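Local atomic coordinates of cocosin 1 acidic chain (Cocos nucifera, PDB entry 5WPW), a protein that serves as a hexameric 11S seed storage globulin of coconut, a nutrient reservoir for the seed and a potential food allergen. Residues S57-G68 and N132-T142. The protein carries 2 engineered substitutions. Numbering follows the deposited sequence.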
loop_
_atom_site.group_PDB
_atom_site.type_symbol
_atom_site.label_atom_id
_atom_site.label_comp_id
_atom_site.label_asym_id
_atom_site.label_seq_id
_atom_site.Cartn_x
_atom_site.Cartn_y
_atom_site.Cartn_z
ATOM N N SER A 57 17.868 12.182 -17.989
ATOM C CA SER A 57 18.696 12.498 -16.835
ATOM C C SER A 57 18.617 11.372 -15.805
ATOM O O SER A 57 17.639 10.629 -15.756
ATOM C CB SER A 57 18.268 13.819 -16.179
ATOM O OG SER A 57 18.589 14.948 -17.005
ATOM N N ASN A 58 19.677 11.237 -15.009
ATOM C CA ASN A 58 19.735 10.248 -13.931
ATOM C C ASN A 58 18.868 10.622 -12.738
ATOM O O ASN A 58 18.687 9.782 -11.849
ATOM C CB ASN A 58 21.179 10.065 -13.447
ATOM C CG ASN A 58 21.744 11.328 -12.734
ATOM O OD1 ASN A 58 21.484 12.469 -13.148
ATOM N ND2 ASN A 58 22.520 11.118 -11.668
ATOM N N ALA A 59 18.358 11.842 -12.688
ATOM C CA ALA A 59 17.600 12.337 -11.541
ATOM C C ALA A 59 16.197 12.765 -11.955
ATOM O O ALA A 59 16.015 13.317 -13.057
ATOM C CB ALA A 59 18.325 13.509 -10.900
ATOM N N PRO A 60 15.181 12.494 -11.136
ATOM C CA PRO A 60 13.851 13.039 -11.429
ATOM C C PRO A 60 13.888 14.548 -11.258
ATOM O O PRO A 60 14.736 15.088 -10.541
ATOM C CB PRO A 60 12.945 12.369 -10.393
ATOM C CG PRO A 60 13.864 12.108 -9.217
ATOM C CD PRO A 60 15.223 11.788 -9.840
ATOM N N ARG A 61 12.984 15.232 -11.957
ATOM C CA ARG A 61 12.971 16.699 -11.938
ATOM C C ARG A 61 11.559 17.262 -11.984
ATOM O O ARG A 61 10.613 16.598 -12.409
ATOM C CB ARG A 61 13.794 17.260 -13.107
ATOM C CG ARG A 61 13.023 17.444 -14.359
ATOM C CD ARG A 61 13.952 17.747 -15.512
ATOM N NE ARG A 61 14.438 16.514 -16.105
ATOM C CZ ARG A 61 15.066 16.454 -17.267
ATOM N NH1 ARG A 61 15.274 17.570 -17.960
ATOM N NH2 ARG A 61 15.464 15.285 -17.737
ATOM N N LEU A 62 11.426 18.514 -11.515
ATOM C CA LEU A 62 10.256 19.342 -11.735
ATOM C C LEU A 62 10.717 20.553 -12.525
ATOM O O LEU A 62 11.766 21.124 -12.204
ATOM C CB LEU A 62 9.622 19.835 -10.428
ATOM C CG LEU A 62 8.991 18.795 -9.511
ATOM C CD1 LEU A 62 8.156 19.525 -8.470
ATOM C CD2 LEU A 62 8.153 17.825 -10.319
ATOM N N VAL A 63 9.985 20.874 -13.590
ATOM C CA VAL A 63 10.219 22.060 -14.413
ATOM C C VAL A 63 9.095 23.047 -14.147
ATOM O O VAL A 63 7.918 22.674 -14.199
ATOM C CB VAL A 63 10.281 21.700 -15.907
ATOM C CG1 VAL A 63 10.636 22.944 -16.725
ATOM C CG2 VAL A 63 11.270 20.563 -16.140
ATOM N N TYR A 64 9.433 24.298 -13.856
ATOM C CA TYR A 64 8.420 25.342 -13.766
ATOM C C TYR A 64 8.547 26.272 -14.967
ATOM O O TYR A 64 9.625 26.820 -15.203
ATOM C CB TYR A 64 8.539 26.160 -12.475
ATOM C CG TYR A 64 7.482 27.250 -12.359
ATOM C CD1 TYR A 64 6.139 26.935 -12.127
ATOM C CD2 TYR A 64 7.825 28.589 -12.472
ATOM C CE1 TYR A 64 5.169 27.936 -12.024
ATOM C CE2 TYR A 64 6.870 29.589 -12.371
ATOM C CZ TYR A 64 5.551 29.256 -12.152
ATOM O OH TYR A 64 4.616 30.254 -12.054
ATOM N N ILE A 65 7.445 26.463 -15.695
ATOM C CA ILE A 65 7.404 27.370 -16.850
ATOM C C ILE A 65 7.166 28.784 -16.309
ATOM O O ILE A 65 6.039 29.149 -15.972
ATOM C CB ILE A 65 6.334 26.969 -17.865
ATOM C CG1 ILE A 65 6.461 25.498 -18.278
ATOM C CG2 ILE A 65 6.416 27.873 -19.155
ATOM C CD1 ILE A 65 7.767 25.173 -18.806
ATOM N N VAL A 66 8.248 29.561 -16.194
ATOM C CA VAL A 66 8.169 30.964 -15.794
ATOM C C VAL A 66 7.477 31.799 -16.867
ATOM O O VAL A 66 6.727 32.738 -16.563
ATOM C CB VAL A 66 9.585 31.497 -15.501
ATOM C CG1 VAL A 66 9.550 33.007 -15.176
ATOM C CG2 VAL A 66 10.234 30.741 -14.333
ATOM N N GLN A 67 7.718 31.485 -18.137
ATOM C CA GLN A 67 7.249 32.327 -19.222
ATOM C C GLN A 67 7.110 31.480 -20.477
ATOM O O GLN A 67 7.895 30.554 -20.678
ATOM C CB GLN A 67 8.250 33.470 -19.439
ATOM C CG GLN A 67 7.849 34.527 -20.463
ATOM C CD GLN A 67 9.023 35.439 -20.782
ATOM O OE1 GLN A 67 9.277 36.408 -20.067
ATOM N NE2 GLN A 67 9.762 35.111 -21.830
ATOM N N GLY A 68 6.115 31.792 -21.313
ATOM C CA GLY A 68 6.031 31.226 -22.647
ATOM C C GLY A 68 5.023 30.103 -22.742
ATOM O O GLY A 68 4.374 29.708 -21.770
ATOM N N ASN A 132 6.977 34.437 -27.997
ATOM C CA ASN A 132 7.821 34.918 -26.926
ATOM C C ASN A 132 8.738 33.793 -26.444
ATOM O O ASN A 132 8.419 32.612 -26.616
ATOM C CB ASN A 132 6.961 35.435 -25.769
ATOM C CG ASN A 132 6.213 34.323 -25.044
ATOM O OD1 ASN A 132 6.534 33.998 -23.903
ATOM N ND2 ASN A 132 5.212 33.731 -25.707
ATOM N N PRO A 133 9.898 34.102 -25.872
ATOM C CA PRO A 133 10.781 33.031 -25.404
ATOM C C PRO A 133 10.161 32.278 -24.232
ATOM O O PRO A 133 9.405 32.834 -23.433
ATOM C CB PRO A 133 12.056 33.775 -24.977
ATOM C CG PRO A 133 11.913 35.183 -25.550
ATOM C CD PRO A 133 10.452 35.437 -25.592
ATOM N N VAL A 134 10.472 30.995 -24.153
ATOM C CA VAL A 134 10.128 30.190 -22.985
ATOM C C VAL A 134 11.266 30.310 -21.986
ATOM O O VAL A 134 12.444 30.264 -22.355
ATOM C CB VAL A 134 9.879 28.717 -23.377
ATOM C CG1 VAL A 134 9.853 27.819 -22.134
ATOM C CG2 VAL A 134 8.586 28.586 -24.184
ATOM N N VAL A 135 10.929 30.510 -20.719
ATOM C CA VAL A 135 11.903 30.478 -19.646
ATOM C C VAL A 135 11.461 29.377 -18.685
ATOM O O VAL A 135 10.357 29.440 -18.126
ATOM C CB VAL A 135 12.029 31.836 -18.939
ATOM C CG1 VAL A 135 13.139 31.780 -17.912
ATOM C CG2 VAL A 135 12.341 32.938 -19.975
ATOM N N ALA A 136 12.293 28.354 -18.542
ATOM C CA ALA A 136 12.006 27.206 -17.691
ATOM C C ALA A 136 13.003 27.156 -16.548
ATOM O O ALA A 136 14.208 27.322 -16.763
ATOM C CB ALA A 136 12.084 25.899 -18.497
ATOM N N ILE A 137 12.515 26.928 -15.325
ATOM C CA ILE A 137 13.406 26.675 -14.201
ATOM C C ILE A 137 13.212 25.229 -13.766
ATOM O O ILE A 137 12.081 24.798 -13.500
ATOM C CB ILE A 137 13.174 27.645 -13.034
ATOM C CG1 ILE A 137 13.915 27.107 -11.827
ATOM C CG2 ILE A 137 11.711 27.785 -12.736
ATOM C CD1 ILE A 137 14.059 28.042 -10.719
ATOM N N THR A 138 14.311 24.480 -13.730
ATOM C CA THR A 138 14.311 23.043 -13.466
ATOM C C THR A 138 15.095 22.717 -12.210
ATOM O O THR A 138 16.245 23.153 -12.070
ATOM C CB THR A 138 14.933 22.299 -14.640
ATOM O OG1 THR A 138 14.040 22.369 -15.746
ATOM C CG2 THR A 138 15.211 20.853 -14.266
ATOM N N VAL A 139 14.498 21.926 -11.307
ATOM C CA VAL A 139 15.185 21.437 -10.114
ATOM C C VAL A 139 15.257 19.914 -10.232
ATOM O O VAL A 139 14.222 19.253 -10.399
ATOM C CB VAL A 139 14.471 21.862 -8.813
ATOM C CG1 VAL A 139 15.246 21.401 -7.610
ATOM C CG2 VAL A 139 14.262 23.383 -8.753
ATOM N N LEU A 140 16.474 19.376 -10.232
ATOM C CA LEU A 140 16.723 17.942 -10.358
ATOM C C LEU A 140 17.126 17.366 -8.999
ATOM O O LEU A 140 18.064 17.863 -8.367
ATOM C CB LEU A 140 17.835 17.677 -11.371
ATOM C CG LEU A 140 17.618 17.982 -12.859
ATOM C CD1 LEU A 140 18.636 18.975 -13.369
ATOM C CD2 LEU A 140 17.691 16.657 -13.638
ATOM N N ASP A 141 16.432 16.320 -8.543
ATOM C CA ASP A 141 16.751 15.767 -7.216
ATOM C C ASP A 141 17.797 14.678 -7.398
ATOM O O ASP A 141 17.478 13.517 -7.598
ATOM C CB ASP A 141 15.502 15.253 -6.513
ATOM C CG ASP A 141 15.780 14.810 -5.076
ATOM O OD1 ASP A 141 16.933 14.935 -4.612
ATOM O OD2 ASP A 141 14.837 14.339 -4.408
ATOM N N THR A 142 19.070 15.062 -7.339
ATOM C CA THR A 142 20.159 14.118 -7.540
ATOM C C THR A 142 20.445 13.273 -6.306
ATOM O O THR A 142 21.260 12.342 -6.387
ATOM C CB THR A 142 21.413 14.874 -7.961
ATOM O OG1 THR A 142 21.659 15.923 -7.016
ATOM C CG2 THR A 142 21.203 15.516 -9.355
HETATM O O HOH W 1 14.493 20.345 -18.166
#
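Tyr64 and Ile137 form a hydrogen-bonded pair at the middle of two antiparallel strands, 61-67 and 134-140, whose axes come within 4.6 Å in one sheet of the N-terminal cupin beta-barrel. Tyr64 N gives a nearly straight bond to Ile137 O (2.7 Å), and Ile137 N returns one to Tyr64 O. Toward the C-terminal end of 61-67 the register slips by one residue in a classic beta bulge, where Val66 N and Gln67 N both face Val135 O through weak bonds; Val135 N returns a bond to Gln67 O.

Apolar residues suit the face of Leu62, Tyr64, Ile137 and Val139, much of which packs on strand 357-364 of the C-terminal cupin domain. Ile137 CG2 sits at the edge of the Tyr64 ring, near its plane, and 3.6 Å from Tyr64 CB. On the face of Arg61 and Val63, Thr138 uses both branches: CG2 lies 3.6 Å from Arg61 CD, while OG1 touches Val63 CG2 (3.3 Å) and shares a water with Arg61 NH1. Leu140 CD2 lies over one face of that guanidinium, nearest NE. From the bulge itself, Gln67 is long enough to reach across: with CG anti to the backbone N (chi1 -175°), its NE2 donates to Pro133 O at 2.8 Å, approaching from above the carbonyl plane.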